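Local coordinates for nucleotidyltransferase-like protein (Exiguobacterium sibiricum, PDB 3C18) that is of unknown function but may transfer nucleotides, combining a nucleotidyltransferase-like domain with YgxA-like substrate-binding and helix-turn-helix domains, at residues A[30-33]-A[34-37]; A[46-49]-A[50-53]; A[75-78]-A[79-83]. All coordinates share one frame; numbering follows the deposited sequence.

Interaction 1. Residues A[30-33]-A[34-37]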
# COMPACT_ATOMS: atom_id res chain seq x y z
N PRO A 30 -5.14 -13.26 -26.16
CA PRO A 30 -4.70 -11.93 -26.58
C PRO A 30 -4.84 -10.93 -25.45
O PRO A 30 -5.72 -11.03 -24.59
CB PRO A 30 -5.61 -11.61 -27.76
CG PRO A 30 -5.94 -12.95 -28.32
CD PRO A 30 -6.12 -13.83 -27.11
N ARG A 31 -3.92 -9.98 -25.45
CA ARG A 31 -3.87 -8.92 -24.45
C ARG A 31 -3.97 -9.51 -23.04
O ARG A 31 -4.79 -9.10 -22.23
CB ARG A 31 -4.99 -7.92 -24.71
CG ARG A 31 -4.99 -7.35 -26.11
CD ARG A 31 -5.86 -6.11 -26.20
NE ARG A 31 -5.34 -5.05 -25.35
CZ ARG A 31 -5.75 -4.82 -24.11
NH1 ARG A 31 -6.72 -5.56 -23.58
NH2 ARG A 31 -5.20 -3.84 -23.41
N ASP A 32 -3.11 -10.48 -22.78
CA ASP A 32 -3.01 -11.13 -21.48
C ASP A 32 -2.25 -10.24 -20.52
O ASP A 32 -1.12 -9.84 -20.77
CB ASP A 32 -2.27 -12.46 -21.64
CG ASP A 32 -2.43 -13.36 -20.44
OD1 ASP A 32 -3.04 -12.95 -19.46
OD2 ASP A 32 -1.93 -14.51 -20.50
N SER A 33 -2.91 -9.90 -19.42
CA SER A 33 -2.29 -9.04 -18.38
C SER A 33 -1.12 -9.77 -17.74
O SER A 33 -0.19 -9.15 -17.22
CB SER A 33 -3.31 -8.70 -17.30
OG SER A 33 -3.82 -9.90 -16.75
N LEU A 34 -1.16 -11.08 -17.81
CA LEU A 34 -0.13 -11.94 -17.21
C LEU A 34 1.24 -11.68 -17.83
O LEU A 34 2.30 -11.86 -17.19
CB LEU A 34 -0.47 -13.43 -17.40
CG LEU A 34 0.50 -14.41 -16.72
CD1 LEU A 34 0.30 -14.35 -15.18
CD2 LEU A 34 0.37 -15.84 -17.23
N THR A 35 1.20 -11.27 -19.09
CA THR A 35 2.43 -11.10 -19.87
C THR A 35 2.54 -9.69 -20.41
O THR A 35 3.16 -9.45 -21.44
CB THR A 35 2.53 -12.13 -21.03
OG1 THR A 35 1.37 -12.04 -21.85
CG2 THR A 35 2.62 -13.53 -20.49
N ASP A 36 1.94 -8.76 -19.68
CA ASP A 36 2.01 -7.34 -19.98
C ASP A 36 1.45 -6.98 -21.34
O ASP A 36 1.88 -6.01 -21.95
CB ASP A 36 3.47 -6.87 -19.94
CG ASP A 36 3.97 -6.59 -18.52
OD1 ASP A 36 3.16 -6.72 -17.60
OD2 ASP A 36 5.14 -6.20 -18.36
N GLN A 37 0.51 -7.78 -21.81
CA GLN A 37 -0.16 -7.53 -23.13
C GLN A 37 0.80 -7.77 -24.28
O GLN A 37 0.62 -7.27 -25.41
CB GLN A 37 -0.77 -6.14 -23.22
CG GLN A 37 -2.07 -5.99 -22.41
CD GLN A 37 -1.81 -5.64 -20.95
OE1 GLN A 37 -0.85 -4.93 -20.64
NE2 GLN A 37 -2.64 -6.15 -20.05

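Interaction 2. Residues A[46-49]-A[50-53]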
# COMPACT_ATOMS: atom_id res chain seq x y z
N THR A 46 18.20 -12.01 -10.54
CA THR A 46 19.57 -11.59 -10.49
C THR A 46 20.01 -11.05 -9.13
O THR A 46 19.20 -10.58 -8.33
CB THR A 46 19.74 -10.46 -11.56
OG1 THR A 46 21.11 -10.12 -11.70
CG2 THR A 46 18.97 -9.26 -11.20
N ARG A 47 21.32 -11.16 -8.88
CA ARG A 47 21.94 -10.60 -7.69
C ARG A 47 22.72 -9.37 -8.04
O ARG A 47 23.46 -8.82 -7.24
CB ARG A 47 22.86 -11.59 -7.02
CG ARG A 47 22.15 -12.72 -6.39
CD ARG A 47 23.11 -13.68 -5.74
NE ARG A 47 22.39 -14.87 -5.33
CZ ARG A 47 22.96 -15.99 -4.89
NH1 ARG A 47 24.27 -16.07 -4.82
NH2 ARG A 47 22.21 -17.02 -4.54
N ASP A 48 22.52 -8.91 -9.26
CA ASP A 48 23.08 -7.62 -9.67
C ASP A 48 22.70 -6.60 -8.59
O ASP A 48 21.53 -6.30 -8.39
CB ASP A 48 22.49 -7.18 -11.03
CG ASP A 48 23.03 -5.82 -11.52
OD1 ASP A 48 23.56 -5.03 -10.72
OD2 ASP A 48 22.89 -5.53 -12.72
N PRO A 49 23.71 -6.04 -7.90
CA PRO A 49 23.50 -5.12 -6.79
C PRO A 49 22.91 -3.80 -7.19
O PRO A 49 22.46 -3.05 -6.34
CB PRO A 49 24.91 -4.91 -6.25
CG PRO A 49 25.81 -5.22 -7.39
CD PRO A 49 25.13 -6.36 -8.07
N SER A 50 22.85 -3.53 -8.49
CA SER A 50 22.29 -2.25 -8.95
C SER A 50 20.81 -2.41 -9.17
O SER A 50 20.12 -1.45 -9.40
CB SER A 50 22.95 -1.76 -10.26
OG SER A 50 22.68 -2.62 -11.36
N VAL A 51 20.33 -3.64 -9.07
CA VAL A 51 18.95 -3.96 -9.42
C VAL A 51 18.00 -4.16 -8.23
O VAL A 51 18.29 -4.86 -7.26
CB VAL A 51 18.86 -5.22 -10.31
CG1 VAL A 51 17.40 -5.59 -10.51
CG2 VAL A 51 19.52 -5.00 -11.68
N GLU A 52 16.84 -3.52 -8.34
CA GLU A 52 15.75 -3.77 -7.44
C GLU A 52 14.70 -4.53 -8.28
O GLU A 52 14.51 -5.74 -8.18
CB GLU A 52 15.19 -2.44 -6.96
CG GLU A 52 14.61 -2.48 -5.55
CD GLU A 52 15.68 -2.23 -4.47
OE1 GLU A 52 16.30 -1.13 -4.50
OE2 GLU A 52 15.90 -3.11 -3.60
N TRP A 53 13.97 -3.77 -9.09
CA TRP A 53 13.09 -4.35 -10.10
C TRP A 53 12.92 -3.38 -11.26
O TRP A 53 12.65 -2.19 -11.06
CB TRP A 53 11.73 -4.68 -9.49
CG TRP A 53 10.64 -4.84 -10.50
CD1 TRP A 53 10.48 -5.87 -11.38
CD2 TRP A 53 9.57 -3.93 -10.76
NE1 TRP A 53 9.38 -5.66 -12.17
CE2 TRP A 53 8.81 -4.47 -11.81
CE3 TRP A 53 9.18 -2.72 -10.19
CZ2 TRP A 53 7.68 -3.85 -12.32
CZ3 TRP A 53 8.07 -2.10 -10.70
CH2 TRP A 53 7.30 -2.68 -11.74

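Interaction 3. Residues A[75-78]-A[79-83]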
# COMPACT_ATOMS: atom_id res chain seq x y z
N LEU A 75 12.34 -10.46 -4.90
CA LEU A 75 11.41 -11.52 -5.24
C LEU A 75 11.08 -12.31 -3.98
O LEU A 75 9.93 -12.71 -3.71
CB LEU A 75 12.01 -12.48 -6.28
CG LEU A 75 11.08 -13.63 -6.71
CD1 LEU A 75 9.73 -13.09 -7.21
CD2 LEU A 75 11.74 -14.56 -7.72
N SER A 76 12.11 -12.57 -3.22
CA SER A 76 12.01 -13.43 -2.02
C SER A 76 10.99 -12.81 -1.09
O SER A 76 10.07 -13.44 -0.60
CB SER A 76 13.39 -13.53 -1.35
OG SER A 76 13.31 -14.10 -0.07
N ARG A 77 11.18 -11.53 -0.86
CA ARG A 77 10.28 -10.74 -0.04
C ARG A 77 8.85 -10.75 -0.57
O ARG A 77 7.93 -10.85 0.20
CB ARG A 77 10.74 -9.30 0.03
CG ARG A 77 9.85 -8.44 0.89
CD ARG A 77 10.52 -7.12 1.21
NE ARG A 77 9.56 -6.24 1.86
CZ ARG A 77 8.52 -5.69 1.25
NH1 ARG A 77 8.29 -5.92 -0.03
NH2 ARG A 77 7.69 -4.93 1.93
N TRP A 78 8.68 -10.63 -1.88
CA TRP A 78 7.34 -10.65 -2.46
C TRP A 78 6.67 -11.97 -2.12
O TRP A 78 5.47 -12.05 -1.86
CB TRP A 78 7.34 -10.56 -3.98
CG TRP A 78 7.63 -9.21 -4.53
CD1 TRP A 78 7.51 -8.04 -3.88
CD2 TRP A 78 8.02 -8.89 -5.89
NE1 TRP A 78 7.86 -7.00 -4.71
CE2 TRP A 78 8.14 -7.49 -5.95
CE3 TRP A 78 8.24 -9.65 -7.04
CZ2 TRP A 78 8.52 -6.81 -7.13
CZ3 TRP A 78 8.62 -8.98 -8.21
CH2 TRP A 78 8.75 -7.57 -8.24
N LEU A 79 7.47 -13.01 -2.17
CA LEU A 79 6.93 -14.37 -2.01
C LEU A 79 6.64 -14.61 -0.53
O LEU A 79 5.68 -15.26 -0.17
CB LEU A 79 7.89 -15.42 -2.59
CG LEU A 79 8.12 -15.40 -4.10
CD1 LEU A 79 9.10 -16.48 -4.48
CD2 LEU A 79 6.81 -15.59 -4.88
N ILE A 80 7.49 -14.02 0.32
CA ILE A 80 7.36 -14.20 1.78
C ILE A 80 6.09 -13.54 2.28
O ILE A 80 5.42 -14.05 3.17
CB ILE A 80 8.57 -13.61 2.54
CG1 ILE A 80 9.75 -14.59 2.45
CG2 ILE A 80 8.24 -13.36 4.01
CD1 ILE A 80 11.03 -14.08 3.12
N LEU A 81 5.77 -12.41 1.66
CA LEU A 81 4.67 -11.57 2.07
C LEU A 81 3.42 -11.82 1.25
O LEU A 81 2.37 -11.30 1.55
CB LEU A 81 5.03 -10.09 1.99
CG LEU A 81 6.21 -9.60 2.82
CD1 LEU A 81 6.53 -8.13 2.64
CD2 LEU A 81 5.84 -9.90 4.26
N ASN A 82 3.57 -12.63 0.21
CA ASN A 82 2.46 -12.89 -0.72
C ASN A 82 1.97 -11.59 -1.33
O ASN A 82 0.77 -11.36 -1.46
CB ASN A 82 1.30 -13.54 0.02
CG ASN A 82 0.28 -14.15 -0.90
OD1 ASN A 82 0.67 -14.80 -1.87
ND2 ASN A 82 -1.03 -14.00 -0.58
N ALA A 83 2.93 -10.76 -1.72
CA ALA A 83 2.69 -9.39 -2.18
C ALA A 83 2.59 -9.25 -3.69
O ALA A 83 2.36 -8.17 -4.20
CB ALA A 83 3.79 -8.46 -1.64

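Interaction 1. Residues A[30-33]-A[34-37]
D32 and Q37 close a tight loop, bringing the chain back until the CA atoms of R31 and Q37 lie 4.2 Å apart. The carbonyl oxygen of D32 is gripped twice, by T35 N at 3.2 Å and by Q37 N at 2.8 Å, and the two donors reach it from opposite faces of its plane. T35 N sits well above that plane, whereas Q37 N is tilted from it by 32°. S33 and L34 make a short 3-10 turn, held by T35 N to D32 O and, weakly, by D36 N to S33 O. R31, D36 and Q37 all have positive phi, consistent with the sharp reversal.

D32 CG stands anti to the backbone N (chi1 -165°), which folds the carboxylate back over the start of the turn. OD1 takes the N-H of L34 at 3.1 Å, forming an Asx turn; the donor comes from above the carboxylate plane. The same OD1 lies 3.3 Å from L34 CB, the two side chains running side by side, and R28 supplies a salt bridge to it. T35 OG1 lies near D32 CB and hydrogen-bonds to F38 O. R31 lays one guanidinium face over Q37 CG, 3.9 Å from NH2 and offset toward the rim, while its charge is paired with D261 of the second subunit. D36, salt-bridged to R86, fastens the loop to helix 85-93. The arrangement is an Asx turn leading into a 3-10 turn, within the connection between strands 19-26 and 40-46 of the nucleotidyltransferase-like domain.

Interaction 2. Residues A[46-49]-A[50-53]
T46, at the end of strand 40-46, meets V51 through methyl groups: its CG2 lies 4.1 Å from V51 CG1, the two side chains crossing at about a right angle. Its OG1, anti to the backbone N (chi1 -172°), instead turns toward the following chain and accepts the N-H of D48 at 3.1 Å, an ST turn. D48 then opens a type I beta turn that runs to V51, closed by V51 N to D48 O at 3.0 Å. The carboxylate of D48 bends over the same turn. Its OD1 receives both the backbone N of S50, at 2.8 Å, and S50 OG, at 2.6 Å, and both donors come from the same face of the carboxylate, well out of its plane; the first of these bonds makes an Asx turn, superposed on the type I turn. V51 CG2 packs on the other oxygen, OD2, at 3.6 Å. P49 takes the first corner (i+1) and S50 the second. One aspartate thus accepts through both its main chain and its side chain, so the turn joining strands 40-46 and 53-60 is braced by short polar bonds at the surface, with the T46 and V51 methyls on the side that packs against L69.

Interaction 3. Residues A[75-78]-A[79-83]
W78 and A83 tie off helix 72-81 in a Schellman motif: A83 N bonds to W78 O at 2.9 Å, in the carbonyl plane, and N82, with positive phi, is the C-prime residue. The companion bond of the motif, N82 N to L79 O, is weak. Upstream, ordinary helical bonds lead into the cap, from L79 N to L75 O, I80 N to S76 O and L81 N to R77 O, the last at 3.0 Å. The side chains pair four residues apart along the helix. L75 CG and L79 CD1 touch at 4.1 Å, the two leucines crossing at a slant on the face that meets L107 of helix 103-110. S76 OG lies alongside the end of I80, 3.9 Å from CD1.

R77 runs out extended, with CG anti to the backbone N (chi1 -179°), and then turns its guanidinium flat above L81. The L81 CD1 methyl sits over the centre of one face, 3.4 Å from R77 CZ; with L81 CG anti to its carbonyl carbon (chi1 -59°) and the chain then extended, CD1 reaches out to the guanidinium. R77 NE is held by a salt bridge to E251, which L81 also touches. Within the cap, A83 CB approaches W78 CD1 at 4.4 Å, and N82 OD1 takes a bond from R85 at the start of helix 85-93. The contact therefore joins two chemistries: the Schellman bond satisfies a carbonyl at the helix end, while the charge of R77 is met by E251 and the L81 methyl packs on one face of its guanidinium, where few hydrogen bonds form.

Interactions 2 and 3 touch directly: W53 CD1 lies 4.0 Å from W78 CH2, the rings meeting edge to face, with the contact centres about 16 Å apart. Interaction 1 is more remote, its nearest atoms about 7 Å from interaction 2 and about 11 Å from interaction 3. H68 of strand 63-71 joins interactions 1 and 2, hydrogen-bonded to D36 through NE2 and to W53 through ND1. Helix 85-93 forms a second link: R86 and W90 hold interaction 1, while R85, A87 and V88 meet interaction 3. A glycerol, probably from the crystallisation liquor, bonded to D36 O and about 4 Å from the Q37 side chain, may mark a pocket. The second subunit contacts R31, Q37 and W53.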